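Local coordinates for enterotoxin-like toxin X (Staphylococcus aureus, PDB 5U75), which inhibits phagocytosis and killing by human neutrophils, binding sialylated glycoproteins on their surface, and belongs to the staphylococcal superantigens, at residues G68-A73 and Y106-G111; V90-L95 and G127-E132; H97-A102 and I119-K124. One frame throughout, in Å; residues are numbered along the deposited sequence.

Interaction 1: residues G68-A73 and Y106-G111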
loop_
_atom_site.group_PDB
_atom_site.type_symbol
_atom_site.label_atom_id
_atom_site.label_comp_id
_atom_site.label_asym_id
_atom_site.label_seq_id
_atom_site.Cartn_x
_atom_site.Cartn_y
_atom_site.Cartn_z
ATOM N N GLY A 68 3.879 10.272 -1.774
ATOM C CA GLY A 68 3.764 10.622 -0.371
ATOM C C GLY A 68 5.068 10.671 0.356
ATOM O O GLY A 68 6.147 10.659 -0.254
ATOM N N THR A 69 4.946 10.697 1.679
ATOM C CA THR A 69 6.072 10.791 2.573
ATOM C C THR A 69 6.002 9.744 3.689
ATOM O O THR A 69 4.919 9.381 4.170
ATOM C CB THR A 69 6.140 12.200 3.219
ATOM O OG1 THR A 69 4.903 12.500 3.848
ATOM C CG2 THR A 69 6.411 13.259 2.155
ATOM N N TYR A 70 7.183 9.273 4.053
ATOM C CA TYR A 70 7.420 8.384 5.178
ATOM C C TYR A 70 8.469 9.103 6.031
ATOM O O TYR A 70 9.605 9.264 5.611
ATOM C CB TYR A 70 7.954 7.037 4.694
ATOM C CG TYR A 70 8.243 6.019 5.773
ATOM C CD1 TYR A 70 7.314 5.752 6.781
ATOM C CD2 TYR A 70 9.429 5.291 5.777
ATOM C CE1 TYR A 70 7.571 4.810 7.765
ATOM C CE2 TYR A 70 9.680 4.342 6.753
ATOM C CZ TYR A 70 8.730 4.100 7.728
ATOM O OH TYR A 70 8.985 3.171 8.690
ATOM N N THR A 71 8.064 9.550 7.213
ATOM C CA THR A 71 8.919 10.410 8.040
ATOM C C THR A 71 9.327 9.593 9.246
ATOM O O THR A 71 8.458 9.155 9.982
ATOM C CB THR A 71 8.166 11.684 8.455
ATOM O OG1 THR A 71 7.731 12.387 7.292
ATOM C CG2 THR A 71 9.078 12.632 9.274
ATOM N N VAL A 72 10.630 9.375 9.429
ATOM C CA VAL A 72 11.146 8.566 10.531
ATOM C C VAL A 72 11.929 9.471 11.471
ATOM O O VAL A 72 12.890 10.130 11.045
ATOM C CB VAL A 72 12.045 7.423 10.048
ATOM C CG1 VAL A 72 12.508 6.569 11.218
ATOM C CG2 VAL A 72 11.291 6.544 9.037
ATOM N N ALA A 73 11.501 9.515 12.731
ATOM C CA ALA A 73 12.132 10.362 13.756
ATOM C C ALA A 73 12.351 11.792 13.250
ATOM O O ALA A 73 13.419 12.377 13.426
ATOM C CB ALA A 73 13.435 9.735 14.224
ATOM N N TYR A 106 9.674 -0.313 0.442
ATOM C CA TYR A 106 10.618 0.749 0.858
ATOM C C TYR A 106 10.994 0.702 2.343
ATOM O O TYR A 106 11.808 1.516 2.794
ATOM C CB TYR A 106 10.128 2.153 0.482
ATOM C CG TYR A 106 8.889 2.656 1.193
ATOM C CD1 TYR A 106 8.902 2.949 2.572
ATOM C CD2 TYR A 106 7.716 2.900 0.489
ATOM C CE1 TYR A 106 7.779 3.417 3.207
ATOM C CE2 TYR A 106 6.587 3.392 1.127
ATOM C CZ TYR A 106 6.640 3.643 2.488
ATOM O OH TYR A 106 5.548 4.114 3.129
ATOM N N GLY A 107 10.370 -0.189 3.104
ATOM C CA GLY A 107 10.661 -0.328 4.528
ATOM C C GLY A 107 9.491 -0.252 5.487
ATOM O O GLY A 107 9.698 -0.396 6.695
ATOM N N LEU A 108 8.265 -0.040 4.998
ATOM C CA LEU A 108 7.119 0.005 5.908
ATOM C C LEU A 108 6.963 -1.340 6.635
ATOM O O LEU A 108 7.230 -2.399 6.073
ATOM C CB LEU A 108 5.811 0.407 5.212
ATOM C CG LEU A 108 4.714 0.898 6.170
ATOM C CD1 LEU A 108 5.032 2.285 6.732
ATOM C CD2 LEU A 108 3.352 0.913 5.503
ATOM N N TYR A 109 6.602 -1.265 7.909
ATOM C CA TYR A 109 6.380 -2.445 8.775
ATOM C C TYR A 109 7.605 -3.301 9.086
ATOM O O TYR A 109 7.452 -4.443 9.547
ATOM C CB TYR A 109 5.237 -3.347 8.259
ATOM C CG TYR A 109 3.898 -2.683 8.092
ATOM C CD1 TYR A 109 3.424 -1.747 9.016
ATOM C CD2 TYR A 109 3.069 -3.024 7.035
ATOM C CE1 TYR A 109 2.192 -1.158 8.866
ATOM C CE2 TYR A 109 1.833 -2.439 6.881
ATOM C CZ TYR A 109 1.391 -1.505 7.788
ATOM O OH TYR A 109 0.160 -0.945 7.616
ATOM N N MET A 110 8.800 -2.764 8.877
ATOM C CA MET A 110 10.012 -3.450 9.273
ATOM C C MET A 110 10.425 -2.919 10.633
ATOM O O MET A 110 10.078 -1.794 10.997
ATOM C CB MET A 110 11.091 -3.233 8.225
ATOM C CG MET A 110 10.767 -3.989 6.952
ATOM S SD MET A 110 11.940 -3.730 5.613
ATOM C CE MET A 110 11.584 -5.154 4.586
ATOM N N GLY A 111 11.151 -3.740 11.381
ATOM C CA GLY A 111 11.612 -3.367 12.715
ATOM C C GLY A 111 10.550 -3.578 13.767
ATOM O O GLY A 111 9.665 -4.408 13.606
HETATM O O HOH W 1 6.865 1.222 9.374
HETATM O O HOH W 2 10.656 1.358 8.513
#
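The Y70 ring leaves its strand to meet the ring of Y106 and the methyl CD1 of L108. Its CG is anti to the backbone N (chi1 180°), which carries the ring toward the loop. CE1 of Y106 comes over one face of the Y70 ring and is 3.6 Å from Y70 CD2. The two ring planes are inclined at 48° with centroids 5.3 Å apart, neither a parallel stack nor a T-shaped one. L108 CD1 comes obliquely from the same side, 3.7 Å from Y70 CE1. V72 CG2 covers the opposite face, toward the rim, so the ring is held between its own strand and the loop.

No direct hydrogen bond joins the two segments; two waters bridge them instead. One water lies 3.0 Å from Y70 OH and accepts from Y109 N. The other, in the plane of the Y70 ring, donates to G107 O at 2.7 Å and also bonds Y70 OH. G107, with positive phi, ends the helix in a Schellman motif and starts a type II turn to M110. This helix end is thus packed and water-bridged onto a strand of the beta-grasp sheet.

The hydroxyl of Y106 bonds H103 in helix 92-104, and its ring packs on strands 75-86 and 151-160. L108 touches L158 of strand 151-160, while Y109 packs against helix 23-35.

Interaction 2: residues V90-L95 and G127-E132. With SIA (N-acetyl-alpha-neuraminic acid), chain B; GAL (beta-D-galactopyranose), chain C; FUC (alpha-L-fucopyranose), chain D.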
loop_
_atom_site.group_PDB
_atom_site.type_symbol
_atom_site.label_atom_id
_atom_site.label_comp_id
_atom_site.label_asym_id
_atom_site.label_seq_id
_atom_site.Cartn_x
_atom_site.Cartn_y
_atom_site.Cartn_z
ATOM N N VAL A 90 -11.890 -5.021 -8.731
ATOM C CA VAL A 90 -11.212 -5.788 -7.695
ATOM C C VAL A 90 -11.839 -5.420 -6.348
ATOM O O VAL A 90 -12.675 -4.511 -6.267
ATOM C CB VAL A 90 -9.675 -5.540 -7.668
ATOM C CG1 VAL A 90 -9.043 -5.850 -9.024
ATOM C CG2 VAL A 90 -9.328 -4.107 -7.253
ATOM N N THR A 91 -11.454 -6.143 -5.302
ATOM C CA THR A 91 -11.918 -5.823 -3.954
ATOM C C THR A 91 -10.945 -4.870 -3.278
ATOM O O THR A 91 -9.744 -4.802 -3.618
ATOM C CB THR A 91 -12.096 -7.062 -3.056
ATOM O OG1 THR A 91 -10.843 -7.681 -2.810
ATOM C CG2 THR A 91 -13.077 -8.073 -3.686
ATOM N N LEU A 92 -11.476 -4.142 -2.300
ATOM C CA LEU A 92 -10.634 -3.328 -1.426
ATOM C C LEU A 92 -9.618 -4.183 -0.650
ATOM O O LEU A 92 -8.499 -3.748 -0.410
ATOM C CB LEU A 92 -11.491 -2.465 -0.500
ATOM C CG LEU A 92 -10.740 -1.509 0.442
ATOM C CD1 LEU A 92 -9.760 -0.627 -0.326
ATOM C CD2 LEU A 92 -11.775 -0.666 1.178
ATOM N N LYS A 93 -9.966 -5.429 -0.308
ATOM C CA LYS A 93 -8.996 -6.298 0.339
ATOM C C LYS A 93 -7.784 -6.473 -0.558
ATOM O O LYS A 93 -6.644 -6.389 -0.115
ATOM C CB LYS A 93 -9.591 -7.655 0.709
ATOM C CG LYS A 93 -8.625 -8.541 1.473
ATOM C CD LYS A 93 -9.262 -9.882 1.834
ATOM C CE LYS A 93 -8.374 -10.674 2.767
ATOM N NZ LYS A 93 -8.802 -12.109 2.788
ATOM N N GLU A 94 -8.053 -6.709 -1.840
ATOM C CA GLU A 94 -7.001 -6.898 -2.821
ATOM C C GLU A 94 -6.148 -5.642 -3.025
ATOM O O GLU A 94 -4.928 -5.697 -3.018
ATOM C CB GLU A 94 -7.647 -7.301 -4.133
ATOM C CG GLU A 94 -6.686 -7.813 -5.162
ATOM C CD GLU A 94 -7.428 -8.402 -6.329
ATOM O OE1 GLU A 94 -8.077 -9.460 -6.187
ATOM O OE2 GLU A 94 -7.330 -7.791 -7.407
ATOM N N LEU A 95 -6.808 -4.508 -3.208
ATOM C CA LEU A 95 -6.095 -3.241 -3.470
ATOM C C LEU A 95 -5.308 -2.771 -2.245
ATOM O O LEU A 95 -4.132 -2.395 -2.346
ATOM C CB LEU A 95 -7.111 -2.188 -3.920
ATOM C CG LEU A 95 -6.580 -0.952 -4.615
ATOM C CD1 LEU A 95 -5.718 -1.331 -5.826
ATOM C CD2 LEU A 95 -7.758 -0.067 -5.021
ATOM N N GLY A 127 -13.304 10.803 -5.047
ATOM C CA GLY A 127 -13.553 9.844 -3.986
ATOM C C GLY A 127 -12.281 9.441 -3.261
ATOM O O GLY A 127 -11.158 9.636 -3.759
ATOM N N LYS A 128 -12.437 8.914 -2.058
ATOM C CA LYS A 128 -11.311 8.308 -1.376
ATOM C C LYS A 128 -11.646 7.028 -0.613
ATOM O O LYS A 128 -12.781 6.808 -0.216
ATOM C CB LYS A 128 -10.667 9.320 -0.433
ATOM C CG LYS A 128 -11.541 9.724 0.727
ATOM C CD LYS A 128 -10.889 10.874 1.482
ATOM C CE LYS A 128 -11.708 11.267 2.695
ATOM N NZ LYS A 128 -10.917 12.144 3.611
ATOM N N TYR A 129 -10.616 6.199 -0.450
ATOM C CA TYR A 129 -10.613 5.062 0.448
ATOM C C TYR A 129 -9.381 5.214 1.323
ATOM O O TYR A 129 -8.247 5.215 0.824
ATOM C CB TYR A 129 -10.575 3.722 -0.306
ATOM C CG TYR A 129 -11.653 3.559 -1.342
ATOM C CD1 TYR A 129 -12.903 3.030 -1.001
ATOM C CD2 TYR A 129 -11.427 3.917 -2.679
ATOM C CE1 TYR A 129 -13.904 2.878 -1.949
ATOM C CE2 TYR A 129 -12.411 3.745 -3.647
ATOM C CZ TYR A 129 -13.656 3.231 -3.280
ATOM O OH TYR A 129 -14.626 3.081 -4.239
ATOM N N THR A 130 -9.604 5.298 2.634
ATOM C CA THR A 130 -8.549 5.586 3.590
ATOM C C THR A 130 -8.100 4.329 4.319
ATOM O O THR A 130 -8.914 3.608 4.891
ATOM C CB THR A 130 -8.997 6.650 4.633
ATOM O OG1 THR A 130 -9.468 7.818 3.964
ATOM C CG2 THR A 130 -7.846 6.999 5.563
ATOM N N LEU A 131 -6.800 4.083 4.274
ATOM C CA LEU A 131 -6.165 2.951 4.874
ATOM C C LEU A 131 -5.288 3.411 6.025
ATOM O O LEU A 131 -4.183 3.923 5.819
ATOM C CB LEU A 131 -5.313 2.208 3.842
ATOM C CG LEU A 131 -5.973 1.953 2.483
ATOM C CD1 LEU A 131 -4.937 1.281 1.596
ATOM C CD2 LEU A 131 -7.227 1.100 2.594
ATOM N N GLU A 132 -5.765 3.175 7.240
ATOM C CA GLU A 132 -5.008 3.535 8.435
ATOM C C GLU A 132 -3.857 2.556 8.648
ATOM O O GLU A 132 -4.085 1.355 8.828
ATOM C CB GLU A 132 -5.937 3.560 9.648
ATOM C CG GLU A 132 -7.083 4.525 9.530
ATOM C CD GLU A 132 -7.846 4.656 10.836
ATOM O OE1 GLU A 132 -7.273 5.263 11.761
ATOM O OE2 GLU A 132 -8.989 4.151 10.930
HETATM C C1 SIA B . -12.808 6.462 3.848
HETATM C C2 SIA B . -14.302 6.491 4.193
HETATM C C3 SIA B . -14.996 7.760 3.683
HETATM C C4 SIA B . -15.087 7.776 2.161
HETATM C C5 SIA B . -15.697 6.486 1.590
HETATM C C6 SIA B . -14.974 5.286 2.184
HETATM C C7 SIA B . -15.499 3.890 1.841
HETATM C C8 SIA B . -14.772 2.815 2.638
HETATM C C9 SIA B . -15.011 1.433 2.050
HETATM C C10 SIA B . -16.519 5.900 -0.633
HETATM C C11 SIA B . -16.275 5.963 -2.102
HETATM N N5 SIA B . -15.590 6.486 0.141
HETATM O O1A SIA B . -12.171 7.534 3.853
HETATM O O1B SIA B . -12.256 5.346 3.607
HETATM O O4 SIA B . -15.858 8.871 1.675
HETATM O O6 SIA B . -14.968 5.346 3.609
HETATM O O7 SIA B . -16.927 3.819 2.033
HETATM O O8 SIA B . -13.354 3.037 2.623
HETATM O O9 SIA B . -14.642 0.460 3.016
HETATM O O10 SIA B . -17.506 5.311 -0.180
HETATM C C1 GAL C . -14.377 3.522 8.051
HETATM C C2 GAL C . -14.894 4.743 7.311
HETATM C C3 GAL C . -13.901 5.183 6.233
HETATM C C4 GAL C . -12.525 5.381 6.877
HETATM C C5 GAL C . -12.072 4.132 7.620
HETATM C C6 GAL C . -10.716 4.365 8.272
HETATM O O2 GAL C . -16.170 4.481 6.735
HETATM O O3 GAL C . -14.392 6.386 5.617
HETATM O O4 GAL C . -12.601 6.507 7.746
HETATM O O5 GAL C . -13.055 3.740 8.585
HETATM O O6 GAL C . -10.236 3.205 8.954
HETATM C C1 FUC D . -13.867 3.717 12.655
HETATM C C2 FUC D . -12.463 4.203 13.009
HETATM C C3 FUC D . -11.909 5.105 11.915
HETATM C C4 FUC D . -12.859 6.257 11.656
HETATM C C5 FUC D . -14.221 5.687 11.278
HETATM C C6 FUC D . -15.258 6.764 11.010
HETATM O O2 FUC D . -11.575 3.099 13.156
HETATM O O3 FUC D . -10.611 5.567 12.300
HETATM O O4 FUC D . -12.938 7.067 12.838
HETATM O O5 FUC D . -14.707 4.812 12.296
#
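The sialyl Lewis X site of the C-terminal beta-grasp domain is built partly on this contact, where the start of helix 92-104 meets strand 128-132. L92 CD1 packs 4.2 Å from L131 CD2 and also touches Y129 CB. The other methyl of L92, CD2, is turned to the glycan and lies 3.6 Å from O9 of the sialic acid.

Strand 128-132 holds the glycan largely through polar atoms. T130 grips the sialic acid carboxylate twice. Its N donates to O1B at 2.8 Å, nearly straight (166°). Its OG1 donates to O1A at 2.7 Å. OG1 is anti to the carbonyl carbon (chi1 -54°), beside the backbone N, so both donors face the one carboxylate. K128 O accepts from the acetamido N5 at 2.8 Å. The Y129 ring has sialic acid O8 at its edge and the acetyl methyl C11 near its far end. E132 OE2 accepts from galactose O6 at 2.5 Å and from fucose O3 at 2.6 Å.

R141 also bonds the sialic acid. Recognition thus rests on the groups that mark sialic acid, its carboxylate and acetamido N-H. E132 OE2, taking two hydroxyl donors, ties in galactose and fucose, consistent with specificity for sialyl Lewis X.

Interaction 3: residues H97-A102 and I119-K124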
loop_
_atom_site.group_PDB
_atom_site.type_symbol
_atom_site.label_atom_id
_atom_site.label_comp_id
_atom_site.label_asym_id
_atom_site.label_seq_id
_atom_site.Cartn_x
_atom_site.Cartn_y
_atom_site.Cartn_z
ATOM N N HIS A 97 -4.133 -4.750 -0.006
ATOM C CA HIS A 97 -3.007 -5.654 0.063
ATOM C C HIS A 97 -1.849 -5.228 -0.811
ATOM O O HIS A 97 -0.718 -5.104 -0.345
ATOM C CB HIS A 97 -3.376 -7.099 -0.310
ATOM C CG HIS A 97 -2.223 -8.024 -0.165
ATOM N ND1 HIS A 97 -1.881 -8.583 1.044
ATOM C CD2 HIS A 97 -1.247 -8.371 -1.035
ATOM C CE1 HIS A 97 -0.772 -9.285 0.900
ATOM N NE2 HIS A 97 -0.361 -9.162 -0.352
ATOM N N ILE A 98 -2.147 -5.021 -2.088
ATOM C CA ILE A 98 -1.107 -4.704 -3.068
ATOM C C ILE A 98 -0.444 -3.362 -2.746
ATOM O O ILE A 98 0.778 -3.231 -2.828
ATOM C CB ILE A 98 -1.682 -4.715 -4.506
ATOM C CG1 ILE A 98 -2.163 -6.137 -4.852
ATOM C CG2 ILE A 98 -0.649 -4.213 -5.510
ATOM C CD1 ILE A 98 -2.991 -6.226 -6.116
ATOM N N ILE A 99 -1.252 -2.380 -2.347
ATOM C CA ILE A 99 -0.715 -1.090 -1.951
ATOM C C ILE A 99 0.235 -1.224 -0.769
ATOM O O ILE A 99 1.344 -0.693 -0.821
ATOM C CB ILE A 99 -1.823 -0.069 -1.655
ATOM C CG1 ILE A 99 -2.489 0.333 -2.969
ATOM C CG2 ILE A 99 -1.263 1.167 -0.944
ATOM C CD1 ILE A 99 -3.813 1.044 -2.788
ATOM N N ARG A 100 -0.170 -1.918 0.285
ATOM C CA ARG A 100 0.715 -2.042 1.455
ATOM C C ARG A 100 1.959 -2.856 1.139
ATOM O O ARG A 100 3.042 -2.546 1.643
ATOM C CB ARG A 100 -0.030 -2.581 2.673
ATOM C CG ARG A 100 -1.193 -1.718 3.080
ATOM C CD ARG A 100 -1.553 -1.861 4.546
ATOM N NE ARG A 100 -2.935 -1.521 4.783
ATOM C CZ ARG A 100 -3.501 -1.301 5.969
ATOM N NH1 ARG A 100 -2.786 -1.309 7.086
ATOM N NH2 ARG A 100 -4.799 -1.045 6.023
ATOM N N PHE A 101 1.836 -3.867 0.262
ATOM C CA PHE A 101 3.006 -4.584 -0.239
ATOM C C PHE A 101 4.053 -3.638 -0.860
ATOM O O PHE A 101 5.251 -3.736 -0.565
ATOM C CB PHE A 101 2.573 -5.650 -1.262
ATOM C CG PHE A 101 3.704 -6.467 -1.797
ATOM C CD1 PHE A 101 4.452 -6.025 -2.890
ATOM C CD2 PHE A 101 4.022 -7.701 -1.223
ATOM C CE1 PHE A 101 5.497 -6.792 -3.401
ATOM C CE2 PHE A 101 5.059 -8.468 -1.736
ATOM C CZ PHE A 101 5.796 -8.020 -2.823
ATOM N N ALA A 102 3.582 -2.698 -1.681
ATOM C CA ALA A 102 4.450 -1.673 -2.280
ATOM C C ALA A 102 5.127 -0.785 -1.226
ATOM O O ALA A 102 6.308 -0.431 -1.360
ATOM C CB ALA A 102 3.663 -0.838 -3.259
ATOM N N ILE A 119 -2.769 5.973 4.422
ATOM C CA ILE A 119 -2.566 5.802 2.989
ATOM C C ILE A 119 -3.941 6.022 2.352
ATOM O O ILE A 119 -4.928 5.420 2.783
ATOM C CB ILE A 119 -2.040 4.389 2.687
ATOM C CG1 ILE A 119 -0.750 4.112 3.455
ATOM C CG2 ILE A 119 -1.815 4.204 1.187
ATOM C CD1 ILE A 119 -0.416 2.632 3.570
ATOM N N VAL A 120 -4.037 6.887 1.338
ATOM C CA VAL A 120 -5.319 7.229 0.753
ATOM C C VAL A 120 -5.372 6.890 -0.732
ATOM O O VAL A 120 -4.577 7.390 -1.507
ATOM C CB VAL A 120 -5.664 8.723 0.966
ATOM C CG1 VAL A 120 -7.041 9.047 0.394
ATOM C CG2 VAL A 120 -5.583 9.064 2.460
ATOM N N ILE A 121 -6.345 6.066 -1.119
ATOM C CA ILE A 121 -6.620 5.780 -2.507
ATOM C C ILE A 121 -7.543 6.898 -2.992
ATOM O O ILE A 121 -8.658 7.033 -2.476
ATOM C CB ILE A 121 -7.314 4.404 -2.688
ATOM C CG1 ILE A 121 -6.520 3.278 -2.008
ATOM C CG2 ILE A 121 -7.502 4.107 -4.167
ATOM C CD1 ILE A 121 -7.249 1.946 -1.947
ATOM N N ASN A 122 -7.075 7.711 -3.946
ATOM C CA ASN A 122 -7.855 8.801 -4.511
ATOM C C ASN A 122 -8.434 8.385 -5.837
ATOM O O ASN A 122 -7.710 7.840 -6.681
ATOM C CB ASN A 122 -6.959 10.024 -4.718
ATOM C CG ASN A 122 -6.366 10.501 -3.412
ATOM O OD1 ASN A 122 -7.104 10.884 -2.505
ATOM N ND2 ASN A 122 -5.059 10.398 -3.273
ATOM N N THR A 123 -9.717 8.663 -6.042
ATOM C CA THR A 123 -10.390 8.297 -7.291
ATOM C C THR A 123 -10.475 9.491 -8.227
ATOM O O THR A 123 -10.304 10.653 -7.812
ATOM C CB THR A 123 -11.790 7.674 -7.095
ATOM O OG1 THR A 123 -12.782 8.680 -6.852
ATOM C CG2 THR A 123 -11.796 6.655 -5.969
ATOM N N LYS A 124 -10.746 9.205 -9.489
ATOM C CA LYS A 124 -10.673 10.251 -10.516
ATOM C C LYS A 124 -11.680 11.388 -10.317
ATOM O O LYS A 124 -11.392 12.520 -10.678
ATOM C CB LYS A 124 -10.831 9.632 -11.904
ATOM C CG LYS A 124 -9.581 8.829 -12.273
ATOM C CD LYS A 124 -9.742 8.083 -13.568
ATOM C CE LYS A 124 -8.425 7.461 -13.972
ATOM N NZ LYS A 124 -8.577 6.729 -15.248
#
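Helix 97-102 crosses strand 119-123 with their axes 10.6 Å apart at closest approach. Their N-to-C directions make an angle of 127°, nearer antiparallel than parallel. The nearest CA atoms are those of R100 and I119, 8.6 Å apart.

I99 supplies most of the helix's side of the contact. Its CB points at the strand, and its two branches find different partners. CG2 lies 3.8 Å from I119 CG2, where the two side chains lie alongside each other, pointing opposite ways. The longer branch, with CG1 anti to the carbonyl carbon (chi1 -71°), carries CD1 to I121. There I99 CD1 is 3.6 Å from I121 CG1, and the CD1 methyl of I121 lies close by. R100 adds a looser touch: its CG is 4.4 Å from I119 CD1. Its guanidinium group is held elsewhere: NE in a salt bridge to D96, NH1 by K135 O and Y109 OH.

All four contacting residues are buried, and no hydrogen bond crosses. V154 of strand 151-160 and I83 of strand 75-86 also pack on I99. A helix laid across a mixed sheet with aliphatic side chains between them is characteristic of the beta-grasp fold.

In the fold
After the N-terminal helix 23-35 and two short strands, strand 61-72 enters the sheet, and interaction 1 joins its end to the loop after helix 92-104. The loop it closes contains strand 75-86 and the whole helix. Interaction 2 starts within that loop, at the beginning of the helix, and closes later, on strand 128-132, so the two cross. Interaction 3 begins further along the helix and ends on strand 118-123. It lies wholly within the span of interaction 2 but also crosses interaction 1. Interactions 2 and 3 share helix 92-104 and use neighbouring antiparallel strands; their centres are about 6 Å apart. R100 and Y109 connect interactions 3 and 1. Together they tie helix and loop to the sheet.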